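Local coordinates for oxysterol-binding protein homolog 1 (Saccharomyces cerevisiae, PDB 5H28) that transfers sterols and other lipids between membranes without vesicles, here represented by its ankyrin-repeat domain, which targets it to the nucleus-vacuole junction through NVJ1, at residues 158-163 and 202-207. Numbering follows the deposited sequence.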
# COMPACT_ATOMS: atom_id res chain seq x y z
N ARG A 158 9.97 -2.48 -18.81
CA ARG A 158 10.98 -3.23 -18.08
C ARG A 158 11.80 -2.33 -17.16
O ARG A 158 13.03 -2.33 -17.20
CB ARG A 158 11.90 -3.96 -19.07
CG ARG A 158 12.56 -5.21 -18.50
CD ARG A 158 13.29 -5.97 -19.61
NE ARG A 158 13.77 -7.29 -19.21
CZ ARG A 158 14.96 -7.54 -18.69
NH1 ARG A 158 15.83 -6.55 -18.50
NH2 ARG A 158 15.30 -8.78 -18.36
N ASP A 159 11.09 -1.57 -16.34
CA ASP A 159 11.70 -0.65 -15.39
C ASP A 159 11.66 -1.28 -14.00
O ASP A 159 10.67 -1.13 -13.27
CB ASP A 159 10.91 0.67 -15.39
CG ASP A 159 11.53 1.73 -14.51
OD1 ASP A 159 12.34 1.38 -13.62
OD2 ASP A 159 11.19 2.91 -14.69
N PHE A 160 12.72 -1.99 -13.64
CA PHE A 160 12.77 -2.65 -12.34
C PHE A 160 12.74 -1.69 -11.15
O PHE A 160 12.21 -2.03 -10.10
CB PHE A 160 14.00 -3.56 -12.26
CG PHE A 160 13.87 -4.81 -13.10
CD1 PHE A 160 12.95 -5.80 -12.76
CD2 PHE A 160 14.66 -4.98 -14.23
CE1 PHE A 160 12.81 -6.94 -13.55
CE2 PHE A 160 14.53 -6.12 -15.02
CZ PHE A 160 13.61 -7.10 -14.68
N GLY A 161 13.30 -0.50 -11.32
CA GLY A 161 13.26 0.46 -10.23
C GLY A 161 11.82 0.83 -9.93
O GLY A 161 11.40 0.84 -8.77
N HIS A 162 11.06 1.13 -10.98
CA HIS A 162 9.66 1.50 -10.82
C HIS A 162 8.87 0.32 -10.25
O HIS A 162 8.04 0.50 -9.36
CB HIS A 162 9.08 1.92 -12.17
CG HIS A 162 7.75 2.61 -12.09
ND1 HIS A 162 7.10 3.09 -13.20
CD2 HIS A 162 6.95 2.88 -11.03
CE1 HIS A 162 5.95 3.63 -12.83
NE2 HIS A 162 5.84 3.52 -11.51
N LEU A 163 9.13 -0.89 -10.75
CA LEU A 163 8.44 -2.08 -10.25
C LEU A 163 8.68 -2.27 -8.76
O LEU A 163 7.78 -2.66 -8.03
CB LEU A 163 8.91 -3.32 -11.01
CG LEU A 163 8.39 -3.48 -12.44
CD1 LEU A 163 9.15 -4.59 -13.14
CD2 LEU A 163 6.90 -3.78 -12.42
N CYS A 202 10.68 -13.10 -15.52
CA CYS A 202 9.90 -14.19 -14.93
C CYS A 202 10.44 -14.49 -13.53
O CYS A 202 9.66 -14.63 -12.59
CB CYS A 202 9.98 -15.45 -15.80
SG CYS A 202 9.00 -15.37 -17.32
N ARG A 203 11.76 -14.59 -13.39
CA ARG A 203 12.38 -14.86 -12.10
C ARG A 203 12.02 -13.77 -11.10
O ARG A 203 11.70 -14.06 -9.94
CB ARG A 203 13.90 -14.95 -12.23
CG ARG A 203 14.40 -16.16 -13.01
CD ARG A 203 15.92 -16.10 -13.16
NE ARG A 203 16.43 -17.18 -14.01
CZ ARG A 203 16.50 -18.46 -13.66
NH1 ARG A 203 16.08 -18.84 -12.46
NH2 ARG A 203 16.96 -19.36 -14.51
N TRP A 204 12.07 -12.52 -11.54
CA TRP A 204 11.76 -11.38 -10.67
C TRP A 204 10.31 -11.47 -10.19
O TRP A 204 10.01 -11.27 -9.02
CB TRP A 204 11.97 -10.06 -11.42
CG TRP A 204 11.94 -8.85 -10.53
CD1 TRP A 204 13.00 -8.24 -9.92
CD2 TRP A 204 10.78 -8.10 -10.14
NE1 TRP A 204 12.58 -7.17 -9.18
CE2 TRP A 204 11.22 -7.06 -9.29
CE3 TRP A 204 9.41 -8.22 -10.41
CZ2 TRP A 204 10.34 -6.13 -8.72
CZ3 TRP A 204 8.53 -7.29 -9.84
CH2 TRP A 204 9.00 -6.26 -9.01
N LEU A 205 9.40 -11.77 -11.12
CA LEU A 205 7.99 -11.87 -10.77
C LEU A 205 7.74 -12.99 -9.78
O LEU A 205 7.00 -12.81 -8.81
CB LEU A 205 7.16 -12.07 -12.04
CG LEU A 205 7.13 -10.87 -12.99
CD1 LEU A 205 6.54 -11.28 -14.32
CD2 LEU A 205 6.32 -9.73 -12.35
N LEU A 206 8.36 -14.15 -10.00
CA LEU A 206 8.20 -15.28 -9.11
C LEU A 206 8.69 -14.95 -7.71
O LEU A 206 8.06 -15.32 -6.72
CB LEU A 206 8.97 -16.50 -9.64
CG LEU A 206 8.30 -17.36 -10.72
CD1 LEU A 206 7.13 -18.11 -10.13
CD2 LEU A 206 7.84 -16.50 -11.87
N GLU A 207 9.81 -14.23 -7.62
CA GLU A 207 10.34 -13.87 -6.31
C GLU A 207 9.49 -12.82 -5.61
O GLU A 207 9.63 -12.60 -4.40
CB GLU A 207 11.80 -13.40 -6.43
CG GLU A 207 12.02 -12.18 -7.30
CD GLU A 207 13.46 -11.71 -7.30
OE1 GLU A 207 13.94 -11.28 -6.23
OE2 GLU A 207 14.11 -11.79 -8.36
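W204 reaches from helix 199-207 to lie against F160 and L163. Its CG stands anti to the backbone N (chi1 -168°), which carries the indole toward helix 160-167, with one face against both residues. From the root outward, CB comes within 3.9 Å of F160 CE1, and CG within 3.7 Å of F160 CE1. In the five-membered ring, W204 CD1 meets F160 CD1 at 3.7 Å, while NE1 also passes near F160 CD1 but spends its hydrogen bond on E164. CD2 and CE2 pass somewhat farther from F160 CD1. At the far end, W204 CH2, flanked by CZ2 and CZ3, touches L163 CB at 3.6 Å, and L163 CD1 lies over the same indole face as F160.

The aromatic pair is edge-to-face: the F160 edge is directed at the indole face, its centroid 4.9 Å from that of the five-membered ring, planes inclined at 51°. No hydrogen bond joins the segments and the F160 and L163 contacts are carbon-carbon, so the packing is apolar; 181 Å² is buried, both sides summed. D159, just before helix 160-167, is its N-cap: OD1 accepts from H162 N at 2.9 Å, straight at the hydrogen (170°) but from above the carboxylate plane.

H208 stacks on W204. L163 also packs on F151, A154 and F155, so the contact joins the predicted third ankyrin repeat, through helix 199-207, to helices 160-167 and 130-156.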